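Local atomic coordinates of putative mannose-1-phosphate guanylyl transferase (Thermus thermophilus, PDB entry 2CU2), a protein that probably transfers a guanylyl group from GTP to mannose 1-phosphate, making GDP-mannose. Residues R280-D294 against V297-V311. Residues are numbered along the deposited sequence; the frame is centred on the assembly and turned at random.
Sequences RHVALDTFGCVVYAD and VVATLGVSGLVVAKV
Arg280 O accepts Val298 N at 2.7 Å, opening a parallel ladder that runs through Val282 to Leu284 O and Gly302 N. His281 lays its ring edge toward the neighbouring strand: NE2 lies 2.9 Å from Thr300 OG1, while CD2 faces Val298 O near the ring plane and Val291 CG2 lies over one face, off toward the rim. With CG anti to the backbone N (chi1 180°), the imidazole swings across to the threonine nearly at right angles. Val282 CG2 touches Val297 CG1 on the other face of the sheet. Thr286 OG1 also bonds Thr300 OG1, at 2.9 Å, so two side chains grip one buried hydroxyl. Both segments turn together at Asp285 and Gly302, then again at Gly288 and Gly305, all with positive phi. These are successive coils of a left-handed parallel beta-helix, the form expected of the family's C-terminal domain; Val297 to Thr300 pair in parallel with a strand of the second subunit, continuing the sheet across the interface. Cys289 SG receives Leu306 N at 3.4 Å where the chain re-enters a strand. Val290 to Ala293 then form the second ladder, with Val291 CG1 meeting Val298 CG1 inside the coil at 3.7 Å. Tyr292 brings CE2 to Val311 CG2, and its OH bonds Pro30 O. Ala293 CB packs against Val298 CG2, 3.5 Å away. Asp294 OD1 meets Lys310 NZ at 2.8 Å on its syn side, 26° out of the carboxylate plane; an asparagine here would probably lose this charge pairing, leaving the ammonium to Asp313 of the second subunit and Gly312 O.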
# COMPACT_ATOMS: atom_id res chain seq x y z
N ARG A 280 -3.25 9.24 -6.69
CA ARG A 280 -4.71 9.18 -6.79
C ARG A 280 -5.34 8.10 -5.90
O ARG A 280 -4.81 6.98 -5.79
CB ARG A 280 -5.12 8.93 -8.25
CG ARG A 280 -6.61 8.69 -8.48
CD ARG A 280 -6.90 8.36 -9.95
NE ARG A 280 -8.32 8.17 -10.23
CZ ARG A 280 -8.83 7.92 -11.43
NH1 ARG A 280 -8.03 7.83 -12.49
NH2 ARG A 280 -10.14 7.76 -11.59
N HIS A 281 -6.46 8.43 -5.28
CA HIS A 281 -7.17 7.48 -4.42
C HIS A 281 -8.41 6.93 -5.10
O HIS A 281 -9.34 7.68 -5.40
CB HIS A 281 -7.61 8.13 -3.11
CG HIS A 281 -8.34 7.20 -2.20
ND1 HIS A 281 -9.28 7.63 -1.29
CD2 HIS A 281 -8.25 5.86 -2.03
CE1 HIS A 281 -9.73 6.60 -0.60
NE2 HIS A 281 -9.12 5.51 -1.04
N VAL A 282 -8.43 5.63 -5.35
CA VAL A 282 -9.58 4.99 -5.96
C VAL A 282 -10.33 4.40 -4.78
O VAL A 282 -9.87 3.44 -4.15
CB VAL A 282 -9.17 3.88 -6.94
CG1 VAL A 282 -10.39 3.10 -7.40
CG2 VAL A 282 -8.46 4.49 -8.14
N ALA A 283 -11.48 4.98 -4.46
CA ALA A 283 -12.24 4.51 -3.31
C ALA A 283 -13.55 3.81 -3.70
O ALA A 283 -14.43 4.37 -4.36
CB ALA A 283 -12.55 5.71 -2.41
N LEU A 284 -13.65 2.53 -3.30
CA LEU A 284 -14.86 1.75 -3.59
C LEU A 284 -15.48 1.18 -2.31
O LEU A 284 -14.96 0.28 -1.67
CB LEU A 284 -14.46 0.59 -4.52
CG LEU A 284 -14.22 1.04 -5.96
CD1 LEU A 284 -13.20 0.16 -6.68
CD2 LEU A 284 -15.49 1.00 -6.82
N ASP A 285 -16.63 1.77 -1.91
CA ASP A 285 -17.24 1.33 -0.66
C ASP A 285 -16.27 1.51 0.51
O ASP A 285 -16.08 0.64 1.34
CB ASP A 285 -17.60 -0.15 -0.80
CG ASP A 285 -18.43 -0.59 0.40
OD1 ASP A 285 -19.32 0.18 0.79
OD2 ASP A 285 -18.16 -1.65 0.97
N THR A 286 -15.60 2.68 0.50
CA THR A 286 -14.63 2.97 1.55
C THR A 286 -15.05 4.18 2.38
O THR A 286 -15.48 5.20 1.86
CB THR A 286 -13.29 3.25 0.87
OG1 THR A 286 -12.81 2.05 0.26
CG2 THR A 286 -12.26 3.72 1.91
N PHE A 287 -14.94 4.07 3.70
CA PHE A 287 -15.35 5.16 4.58
C PHE A 287 -14.36 5.44 5.70
O PHE A 287 -13.55 4.58 6.06
CB PHE A 287 -16.71 4.84 5.20
CG PHE A 287 -17.79 4.63 4.18
CD1 PHE A 287 -18.54 5.71 3.70
CD2 PHE A 287 -18.04 3.36 3.67
CE1 PHE A 287 -19.51 5.52 2.72
CE2 PHE A 287 -19.01 3.16 2.68
CZ PHE A 287 -19.75 4.25 2.21
N GLY A 288 -14.44 6.65 6.25
CA GLY A 288 -13.59 7.06 7.36
C GLY A 288 -12.10 6.74 7.28
O GLY A 288 -11.46 6.53 8.31
N CYS A 289 -11.54 6.73 6.08
CA CYS A 289 -10.12 6.42 5.93
C CYS A 289 -9.21 7.62 5.75
O CYS A 289 -9.66 8.73 5.45
CB CYS A 289 -9.91 5.47 4.75
SG CYS A 289 -10.46 3.78 5.05
N VAL A 290 -7.92 7.39 5.95
CA VAL A 290 -6.90 8.41 5.77
C VAL A 290 -5.93 7.79 4.77
O VAL A 290 -5.32 6.76 5.05
CB VAL A 290 -6.15 8.72 7.08
CG1 VAL A 290 -4.95 9.60 6.78
CG2 VAL A 290 -7.08 9.42 8.07
N VAL A 291 -5.80 8.42 3.61
CA VAL A 291 -4.94 7.92 2.55
C VAL A 291 -3.85 8.89 2.12
O VAL A 291 -4.13 10.06 1.84
CB VAL A 291 -5.76 7.57 1.29
CG1 VAL A 291 -4.84 7.10 0.18
CG2 VAL A 291 -6.81 6.52 1.62
N TYR A 292 -2.62 8.42 2.08
CA TYR A 292 -1.51 9.23 1.61
C TYR A 292 -0.89 8.49 0.44
O TYR A 292 -0.43 7.36 0.59
CB TYR A 292 -0.45 9.45 2.69
CG TYR A 292 0.57 10.49 2.27
CD1 TYR A 292 0.48 11.81 2.71
CD2 TYR A 292 1.58 10.17 1.35
CE1 TYR A 292 1.36 12.79 2.26
CE2 TYR A 292 2.47 11.15 0.88
CZ TYR A 292 2.35 12.46 1.34
OH TYR A 292 3.21 13.43 0.91
N ALA A 293 -0.88 9.12 -0.72
CA ALA A 293 -0.25 8.58 -1.91
C ALA A 293 0.69 9.60 -2.55
O ALA A 293 0.28 10.56 -3.18
CB ALA A 293 -1.35 8.19 -2.90
N ASP A 294 2.00 9.39 -2.31
CA ASP A 294 2.99 10.28 -2.91
C ASP A 294 2.91 10.26 -4.44
O ASP A 294 3.13 11.25 -5.12
CB ASP A 294 4.37 9.83 -2.45
CG ASP A 294 4.87 8.70 -3.34
OD1 ASP A 294 4.05 7.84 -3.68
OD2 ASP A 294 6.05 8.69 -3.68
N VAL A 297 -1.13 5.14 -7.74
CA VAL A 297 -2.52 5.06 -7.31
C VAL A 297 -2.68 4.20 -6.05
O VAL A 297 -1.92 3.28 -5.80
CB VAL A 297 -3.32 4.45 -8.46
CG1 VAL A 297 -4.75 4.15 -8.00
CG2 VAL A 297 -3.36 5.40 -9.64
N VAL A 298 -3.69 4.56 -5.24
CA VAL A 298 -3.99 3.76 -4.07
C VAL A 298 -5.45 3.31 -4.05
O VAL A 298 -6.37 4.12 -4.05
CB VAL A 298 -3.68 4.59 -2.82
CG1 VAL A 298 -4.22 3.87 -1.58
CG2 VAL A 298 -2.18 4.77 -2.68
N ALA A 299 -5.77 2.03 -4.20
CA ALA A 299 -7.15 1.63 -4.31
C ALA A 299 -7.58 0.90 -3.05
O ALA A 299 -6.91 -0.01 -2.58
CB ALA A 299 -7.35 0.74 -5.53
N THR A 300 -8.70 1.34 -2.49
CA THR A 300 -9.24 0.72 -1.30
C THR A 300 -10.62 0.22 -1.69
O THR A 300 -11.38 0.90 -2.38
CB THR A 300 -9.31 1.73 -0.13
OG1 THR A 300 -10.16 2.83 -0.48
CG2 THR A 300 -7.92 2.26 0.18
N LEU A 301 -10.93 -0.99 -1.25
CA LEU A 301 -12.19 -1.63 -1.59
C LEU A 301 -12.82 -2.24 -0.34
O LEU A 301 -12.25 -3.14 0.29
CB LEU A 301 -11.91 -2.71 -2.64
CG LEU A 301 -11.04 -2.48 -3.88
CD1 LEU A 301 -10.57 -3.81 -4.41
CD2 LEU A 301 -11.84 -1.75 -4.96
N GLY A 302 -13.99 -1.72 0.02
CA GLY A 302 -14.73 -2.23 1.17
C GLY A 302 -14.06 -2.19 2.53
O GLY A 302 -14.17 -3.14 3.31
N VAL A 303 -13.36 -1.10 2.84
CA VAL A 303 -12.70 -0.97 4.13
C VAL A 303 -13.07 0.35 4.80
O VAL A 303 -13.50 1.30 4.13
CB VAL A 303 -11.15 -1.05 3.99
CG1 VAL A 303 -10.72 -2.47 3.64
CG2 VAL A 303 -10.67 -0.08 2.93
N SER A 304 -12.91 0.42 6.11
CA SER A 304 -13.24 1.62 6.87
C SER A 304 -12.29 1.87 8.02
O SER A 304 -11.73 0.94 8.60
CB SER A 304 -14.66 1.52 7.43
OG SER A 304 -15.62 1.56 6.40
N GLY A 305 -12.12 3.15 8.35
CA GLY A 305 -11.26 3.55 9.45
C GLY A 305 -9.80 3.18 9.35
O GLY A 305 -9.11 3.06 10.37
N LEU A 306 -9.30 3.02 8.13
CA LEU A 306 -7.90 2.66 7.96
C LEU A 306 -7.01 3.80 7.48
O LEU A 306 -7.46 4.77 6.87
CB LEU A 306 -7.75 1.51 6.96
CG LEU A 306 -8.27 0.10 7.26
CD1 LEU A 306 -7.89 -0.82 6.10
CD2 LEU A 306 -7.67 -0.43 8.56
N VAL A 307 -5.72 3.66 7.79
CA VAL A 307 -4.72 4.60 7.33
C VAL A 307 -3.94 3.76 6.32
O VAL A 307 -3.47 2.67 6.65
CB VAL A 307 -3.73 5.04 8.43
CG1 VAL A 307 -2.49 5.68 7.78
CG2 VAL A 307 -4.39 6.03 9.38
N VAL A 308 -3.85 4.23 5.09
CA VAL A 308 -3.08 3.54 4.06
C VAL A 308 -2.15 4.64 3.56
O VAL A 308 -2.61 5.62 2.98
CB VAL A 308 -3.97 3.06 2.90
CG1 VAL A 308 -3.13 2.23 1.92
CG2 VAL A 308 -5.13 2.24 3.44
N ALA A 309 -0.85 4.49 3.82
CA ALA A 309 0.12 5.50 3.42
C ALA A 309 1.22 4.91 2.56
O ALA A 309 1.95 4.01 2.99
CB ALA A 309 0.72 6.17 4.66
N LYS A 310 1.35 5.44 1.35
CA LYS A 310 2.34 4.96 0.40
C LYS A 310 3.33 6.06 0.01
O LYS A 310 2.96 7.12 -0.49
CB LYS A 310 1.61 4.45 -0.84
CG LYS A 310 2.57 4.03 -1.96
CD LYS A 310 2.23 4.69 -3.30
CE LYS A 310 3.27 4.38 -4.38
NZ LYS A 310 4.50 5.14 -4.12
N VAL A 311 4.61 5.80 0.23
CA VAL A 311 5.66 6.74 -0.15
C VAL A 311 6.78 5.89 -0.74
O VAL A 311 7.35 5.03 -0.06
CB VAL A 311 6.20 7.54 1.06
CG1 VAL A 311 7.32 8.49 0.59
CG2 VAL A 311 5.07 8.32 1.72